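Local coordinates for putative mandelate racemase (Bordetella bronchiseptica, PDB 3OZM) that binds magnesium with the sugar diacids m-xylarate and L-lyxarate, and probably catalyses metal-assisted proton abstraction next to a carboxylate, as enolase superfamily enzymes do, at the interface of chains A and B. Residues are numbered along the deposited sequence; one frame, centred on the assembly and turned at random. Chains: chain A/B, Putative mandelate racemase.

Contact 1: the interface of chains A and B. Residues chain A 79-80, 115, 118, 122; chain B 128-132.
The six-membered ring of the A:Trp115 indole meets the 129-131 turn of chain B with its far corner. B:Gly131 CA lies over one face, beyond the rim, 3.7 Å from CH2, while the carbonyl oxygen of B:Leu129 sits off the edge close to the ring plane, 3.7 Å from the same carbon. The other flat group, the carboxamide of B:Gln128, has A:Lys118 NZ towards one face of its oxygen and a water towards the opposite face; the methyl of A:Ala79 lies beside OE1 and NE2, tilted out of the amide plane to the same side as NZ. A:Lys118 leaves helix 102-122 with CG anti to its backbone N (chi1 -177°), then bends at chi3 and chi4, which turns the amine NZ to the partner. NZ donates to B:Gln128 O at 2.8 Å, tilted 16° from the carbonyl plane, and hydrogen-bonds B:Gln128 OE1 at 3.1 Å. Within chain A it also bonds A:Ala79 O at 3.0 Å, in plane on a lone pair, so three oxygens grip one amine. The water joins B:Gln128 OE1 (2.9 Å) to A:Asn80 OD1. Lower down the helix, A:Met122 is extended beyond CG; its CE touches B:Gln128 CB at 3.7 Å, and SD rests against B:Leu129 CD2. The patch fastens helix 102-122 and the 79-80 loop of one subunit to the end of helix 126-129 of the other, helping to hold the dimer of the crystal assembly together.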
ATOM      1  N   ALA A  79      16.427   9.413   0.033  1.00 14.70           N
ATOM      2  CA  ALA A  79      15.287   9.270  -0.871  1.00 14.54           C
ATOM      3  C   ALA A  79      14.823   7.825  -0.978  1.00 15.37           C
ATOM      4  O   ALA A  79      13.665   7.570  -1.314  1.00 14.58           O
ATOM      5  CB  ALA A  79      15.628   9.806  -2.253  1.00 14.98           C
ATOM      6  N   ASN A  80      15.731   6.880  -0.749  1.00 16.00           N
ATOM      7  CA  ASN A  80      15.394   5.465  -0.903  1.00 18.28           C
ATOM      8  C   ASN A  80      14.786   4.885   0.370  1.00 17.10           C
ATOM      9  O   ASN A  80      15.342   3.961   0.980  1.00 15.79           O
ATOM     10  CB  ASN A  80      16.635   4.649  -1.285  1.00 18.32           C
ATOM     11  CG  ASN A  80      17.245   5.087  -2.608  1.00 21.06           C
ATOM     12  OD1 ASN A  80      16.536   5.370  -3.578  1.00 19.78           O
ATOM     13  ND2 ASN A  80      18.570   5.116  -2.657  1.00 18.59           N
ATOM     14  N   TRP A 115      10.278  10.373   5.702  1.00 13.65           N
ATOM     15  CA  TRP A 115       9.132  10.868   4.941  1.00 13.40           C
ATOM     16  C   TRP A 115       8.969  12.388   5.073  1.00 16.62           C
ATOM     17  O   TRP A 115       8.637  13.064   4.100  1.00 15.71           O
ATOM     18  CB  TRP A 115       7.840  10.124   5.337  1.00 13.76           C
ATOM     19  CG  TRP A 115       7.665   8.824   4.615  1.00 12.23           C
ATOM     20  CD1 TRP A 115       7.946   7.571   5.092  1.00 15.83           C
ATOM     21  CD2 TRP A 115       7.145   8.640   3.287  1.00 13.14           C
ATOM     22  NE1 TRP A 115       7.638   6.623   4.139  1.00 14.28           N
ATOM     23  CE2 TRP A 115       7.157   7.254   3.021  1.00 14.93           C
ATOM     24  CE3 TRP A 115       6.688   9.516   2.293  1.00 14.08           C
ATOM     25  CZ2 TRP A 115       6.706   6.719   1.812  1.00 16.72           C
ATOM     26  CZ3 TRP A 115       6.255   8.985   1.082  1.00 19.19           C
ATOM     27  CH2 TRP A 115       6.266   7.597   0.855  1.00 18.36           C
ATOM     28  N   LYS A 118      11.661  13.764   2.877  1.00 14.08           N
ATOM     29  CA  LYS A 118      11.295  13.662   1.471  1.00 13.62           C
ATOM     30  C   LYS A 118      10.295  14.761   1.090  1.00 18.62           C
ATOM     31  O   LYS A 118      10.440  15.430   0.051  1.00 18.58           O
ATOM     32  CB  LYS A 118      10.725  12.266   1.175  1.00 12.64           C
ATOM     33  CG  LYS A 118      10.378  12.036  -0.282  1.00 13.68           C
ATOM     34  CD  LYS A 118       9.809  10.624  -0.487  1.00 13.44           C
ATOM     35  CE  LYS A 118      10.932   9.600  -0.554  1.00 14.89           C
ATOM     36  NZ  LYS A 118      11.590   9.589  -1.899  1.00 15.67           N
ATOM     37  N   MET A 122      10.850  17.911  -1.508  1.00 18.52           N
ATOM     38  CA  MET A 122       9.974  18.126  -2.656  1.00 16.42           C
ATOM     39  C   MET A 122       9.055  19.331  -2.496  1.00 20.74           C
ATOM     40  O   MET A 122       8.302  19.658  -3.414  1.00 22.65           O
ATOM     41  CB  MET A 122       9.090  16.890  -2.867  1.00 18.96           C
ATOM     42  CG  MET A 122       9.859  15.642  -3.224  1.00 20.21           C
ATOM     43  SD  MET A 122       8.691  14.279  -3.422  1.00 22.53           S
ATOM     44  CE  MET A 122       9.789  12.954  -3.879  1.00 22.67           C
TER
ATOM     45  N   GLN B 128       9.945   8.066  -6.769  1.00 12.58           N
ATOM     46  CA  GLN B 128      10.339   8.850  -5.602  1.00 12.65           C
ATOM     47  C   GLN B 128       9.140   9.171  -4.720  1.00 14.07           C
ATOM     48  O   GLN B 128       9.264   9.208  -3.500  1.00 16.03           O
ATOM     49  CB  GLN B 128      11.032  10.161  -5.989  1.00 14.87           C
ATOM     50  CG  GLN B 128      12.394   9.959  -6.606  1.00 17.39           C
ATOM     51  CD  GLN B 128      13.455   9.484  -5.617  1.00 18.93           C
ATOM     52  OE1 GLN B 128      13.155   9.002  -4.518  1.00 17.88           O
ATOM     53  NE2 GLN B 128      14.706   9.618  -6.013  1.00 19.64           N
ATOM     54  N   LEU B 129       7.994   9.423  -5.348  0.69 14.73           N
ATOM     55  CA  LEU B 129       6.758   9.669  -4.607  0.69 15.92           C
ATOM     56  C   LEU B 129       6.407   8.447  -3.762  0.69 19.22           C
ATOM     57  O   LEU B 129       5.898   8.568  -2.648  0.69 16.69           O
ATOM     58  CB  LEU B 129       5.609   9.977  -5.567  0.69 16.31           C
ATOM     59  CG  LEU B 129       5.887  11.160  -6.503  0.69 16.41           C
ATOM     60  CD1 LEU B 129       4.718  11.420  -7.443  0.69 17.22           C
ATOM     61  CD2 LEU B 129       6.206  12.400  -5.676  0.69 20.23           C
ATOM     62  N   LEU B 130       6.702   7.270  -4.302  1.00 14.18           N
ATOM     63  CA  LEU B 130       6.288   6.005  -3.689  1.00 15.52           C
ATOM     64  C   LEU B 130       7.260   5.519  -2.611  1.00 19.33           C
ATOM     65  O   LEU B 130       7.251   4.342  -2.251  1.00 18.57           O
ATOM     66  CB  LEU B 130       6.124   4.936  -4.773  1.00 15.87           C
ATOM     67  CG  LEU B 130       5.160   5.243  -5.921  1.00 17.20           C
ATOM     68  CD1 LEU B 130       5.188   4.112  -6.956  1.00 19.98           C
ATOM     69  CD2 LEU B 130       3.751   5.479  -5.381  1.00 21.79           C
ATOM     70  N   GLY B 131       8.086   6.426  -2.097  1.00 16.69           N
ATOM     71  CA  GLY B 131       9.038   6.110  -1.045  1.00 19.27           C
ATOM     72  C   GLY B 131      10.438   5.801  -1.555  1.00 16.16           C
ATOM     73  O   GLY B 131      11.301   5.347  -0.798  1.00 16.40           O
ATOM     74  N   GLY B 132      10.678   6.047  -2.838  1.00 17.63           N
ATOM     75  CA  GLY B 132      11.990   5.793  -3.412  1.00 16.06           C
ATOM     76  C   GLY B 132      12.240   4.334  -3.769  1.00 16.77           C
ATOM     77  O   GLY B 132      11.394   3.464  -3.563  1.00 17.22           O
TER
HETATM   78  O   HOH W   1      14.719   6.620  -4.734  1.00 30.50           O

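Contact 2: the interface of chains A and B. Residues chain A 130-134, 321; chain B 80-83.
B:Asn82 turns its CG anti to its own carbonyl carbon (chi1 -68°), and chi2 of -58° then sets the carboxamide so that its nitrogen reaches between the backbone carbonyls of A:Leu130 and A:Gly132. ND2 donates to A:Leu130 O at 3.0 Å and to A:Gly132 O at 2.9 Å. Both oxygens lie practically in the amide plane of B:Asn82 and both bonds are nearly straight, the second reaching 168° at the hydrogen; the two N-H bonds are thus used separately and the rotation of the amide is fixed. Seen from the acceptors, the nitrogen is tilted from each carbonyl plane.

The faces of this amide are occupied as well. A:Ala321 O, at the last residue of helix 309-321, stands over one face of the amide, 3.2 Å from B:Asn82 CG and displaced towards ND2; it takes no hydrogen bond from ND2, whose N-H groups point elsewhere. A:Gly131 O lies towards the opposite face and accepts the backbone N-H of B:Asn82 instead. One residue on, B:Tyr83 N donates to A:Lys133 O at 3.1 Å, a more bent bond. Chain A carbonyls therefore receive N-H groups from the first turn of helix 81-97, where the helix dipole would favour oxygen partners.

Beyond this polar core the contact is looser. B:Tyr83 and A:Phe134 meet at the roots of their side chains, B:Tyr83 CB 4.0 Å from A:Phe134 CA, without their rings stacking. The A:Phe134 ring instead brings CD1 near the carbonyl oxygen of B:Asn82. On the other flank B:Asn80 CB approaches A:Lys133 O. A water completes the patch, bound to the A:Lys133 backbone N at 2.9 Å and to the side-chain oxygen OD1 of B:Asn80.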
ATOM      1  N   LEU A 130       1.239  10.651  -1.182  1.00 18.23           N
ATOM      2  CA  LEU A 130       0.532   9.376  -1.012  1.00 17.10           C
ATOM      3  C   LEU A 130      -0.691   9.269  -1.899  1.00 18.63           C
ATOM      4  O   LEU A 130      -1.587   8.476  -1.625  1.00 22.08           O
ATOM      5  CB  LEU A 130       0.079   9.217   0.442  1.00 15.23           C
ATOM      6  CG  LEU A 130       1.171   9.303   1.502  1.00 18.22           C
ATOM      7  CD1 LEU A 130       0.529   9.126   2.882  1.00 21.82           C
ATOM      8  CD2 LEU A 130       2.259   8.271   1.246  1.00 20.80           C
ATOM      9  N   GLY A 131      -0.740  10.083  -2.949  1.00 17.27           N
ATOM     10  CA  GLY A 131      -1.866  10.083  -3.859  1.00 18.39           C
ATOM     11  C   GLY A 131      -2.916  11.133  -3.562  1.00 17.36           C
ATOM     12  O   GLY A 131      -3.967  11.157  -4.207  1.00 16.20           O
ATOM     13  N   GLY A 132      -2.639  12.010  -2.604  1.00 17.69           N
ATOM     14  CA  GLY A 132      -3.569  13.080  -2.288  1.00 16.08           C
ATOM     15  C   GLY A 132      -4.706  12.646  -1.382  1.00 16.74           C
ATOM     16  O   GLY A 132      -4.792  11.498  -0.966  1.00 17.69           O
ATOM     17  N   LYS A 133      -5.597  13.576  -1.077  1.00 16.78           N
ATOM     18  CA  LYS A 133      -6.689  13.289  -0.169  1.00 17.93           C
ATOM     19  C   LYS A 133      -7.716  12.319  -0.737  1.00 17.50           C
ATOM     20  O   LYS A 133      -8.000  12.313  -1.942  1.00 18.43           O
ATOM     21  CB  LYS A 133      -7.379  14.578   0.249  1.00 16.21           C
ATOM     22  CG  LYS A 133      -6.536  15.416   1.173  1.00 16.35           C
ATOM     23  CD  LYS A 133      -7.262  16.664   1.660  1.00 19.94           C
ATOM     24  CE  LYS A 133      -6.360  17.430   2.628  1.00 21.66           C
ATOM     25  NZ  LYS A 133      -6.876  18.784   2.945  1.00 26.57           N
ATOM     26  N   PHE A 134      -8.247  11.487   0.149  1.00 17.54           N
ATOM     27  CA  PHE A 134      -9.529  10.854  -0.074  1.00 19.06           C
ATOM     28  C   PHE A 134     -10.601  11.678   0.646  1.00 20.02           C
ATOM     29  O   PHE A 134     -11.639  12.005   0.067  1.00 18.11           O
ATOM     30  CB  PHE A 134      -9.541   9.417   0.463  1.00 16.53           C
ATOM     31  CG  PHE A 134     -10.896   8.782   0.407  1.00 18.92           C
ATOM     32  CD1 PHE A 134     -11.297   8.064  -0.713  1.00 20.75           C
ATOM     33  CD2 PHE A 134     -11.797   8.953   1.449  1.00 18.38           C
ATOM     34  CE1 PHE A 134     -12.557   7.501  -0.772  1.00 21.38           C
ATOM     35  CE2 PHE A 134     -13.063   8.395   1.394  1.00 19.75           C
ATOM     36  CZ  PHE A 134     -13.443   7.672   0.281  1.00 22.63           C
ATOM     37  N   ALA A 321      -5.530  10.431   3.295  1.00 14.59           N
ATOM     38  CA  ALA A 321      -5.317   9.913   1.956  1.00 13.90           C
ATOM     39  C   ALA A 321      -6.014   8.573   1.751  1.00 18.47           C
ATOM     40  O   ALA A 321      -6.111   8.093   0.627  1.00 20.13           O
ATOM     41  CB  ALA A 321      -3.815   9.762   1.686  1.00 14.54           C
TER
ATOM     42  N   ASN B  80      -5.959  15.032  -5.890  1.00 15.20           N
ATOM     43  CA  ASN B  80      -6.688  14.080  -5.037  1.00 13.91           C
ATOM     44  C   ASN B  80      -6.936  12.768  -5.769  1.00 13.99           C
ATOM     45  O   ASN B  80      -8.085  12.393  -6.029  1.00 15.29           O
ATOM     46  CB  ASN B  80      -8.039  14.664  -4.582  1.00 15.65           C
ATOM     47  CG  ASN B  80      -7.889  16.000  -3.852  1.00 18.73           C
ATOM     48  OD1 ASN B  80      -6.986  16.173  -3.041  1.00 23.52           O
ATOM     49  ND2 ASN B  80      -8.786  16.940  -4.136  1.00 23.40           N
ATOM     50  N   ILE B  81      -5.852  12.086  -6.126  1.00 15.57           N
ATOM     51  CA  ILE B  81      -5.965  10.859  -6.902  1.00 13.34           C
ATOM     52  C   ILE B  81      -6.810   9.833  -6.155  1.00 13.50           C
ATOM     53  O   ILE B  81      -7.644   9.157  -6.748  1.00 14.41           O
ATOM     54  CB  ILE B  81      -4.573  10.273  -7.204  1.00 15.69           C
ATOM     55  CG1 ILE B  81      -3.719  11.330  -7.917  1.00 17.06           C
ATOM     56  CG2 ILE B  81      -4.702   8.987  -8.022  1.00 15.98           C
ATOM     57  CD1 ILE B  81      -2.361  10.818  -8.445  1.00 13.58           C
ATOM     58  N   ASN B  82      -6.600   9.722  -4.851  1.00 13.16           N
ATOM     59  CA  ASN B  82      -7.356   8.725  -4.082  1.00 15.92           C
ATOM     60  C   ASN B  82      -8.855   8.992  -4.110  1.00 15.76           C
ATOM     61  O   ASN B  82      -9.673   8.077  -4.323  1.00 17.11           O
ATOM     62  CB  ASN B  82      -6.847   8.648  -2.640  1.00 15.15           C
ATOM     63  CG  ASN B  82      -5.451   8.065  -2.552  1.00 17.11           C
ATOM     64  OD1 ASN B  82      -5.219   6.937  -2.990  1.00 21.08           O
ATOM     65  ND2 ASN B  82      -4.515   8.831  -1.999  1.00 18.19           N
ATOM     66  N   TYR B  83      -9.214  10.248  -3.886  1.00 15.57           N
ATOM     67  CA  TYR B  83     -10.605  10.654  -3.976  1.00 16.26           C
ATOM     68  C   TYR B  83     -11.166  10.331  -5.352  1.00 16.52           C
ATOM     69  O   TYR B  83     -12.242   9.748  -5.467  1.00 16.04           O
ATOM     70  CB  TYR B  83     -10.760  12.141  -3.693  1.00 18.23           C
ATOM     71  CG  TYR B  83     -12.120  12.672  -4.055  1.00 19.44           C
ATOM     72  CD1 TYR B  83     -13.226  12.384  -3.270  1.00 26.36           C
ATOM     73  CD2 TYR B  83     -12.292  13.483  -5.168  1.00 21.15           C
ATOM     74  CE1 TYR B  83     -14.472  12.874  -3.593  1.00 27.80           C
ATOM     75  CE2 TYR B  83     -13.540  13.980  -5.500  1.00 21.56           C
ATOM     76  CZ  TYR B  83     -14.621  13.675  -4.707  1.00 25.44           C
ATOM     77  OH  TYR B  83     -15.860  14.166  -5.034  1.00 35.30           O
TER
HETATM   78  O   HOH W   2      -4.665  16.007  -2.252  1.00 31.93           O

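The centres of contact 1 and contact 2 are about 16 Å apart, and the twin of contact 2 with the chains exchanged falls on the area of contact 1, sharing residues 130-132 and Asn80. Both pair the segment around residues 130-132 of one subunit with the segment around residue 80 of the other. Each glycine turn therefore has two sets of neighbours in the partner: helix 102-122 with the 79-80 loop as in contact 1, and the start of helix 81-97 as in contact 2. With their twins, the patches clasp both subunits reciprocally, consistent with a genuine dimer, although the structure alone does not prove it.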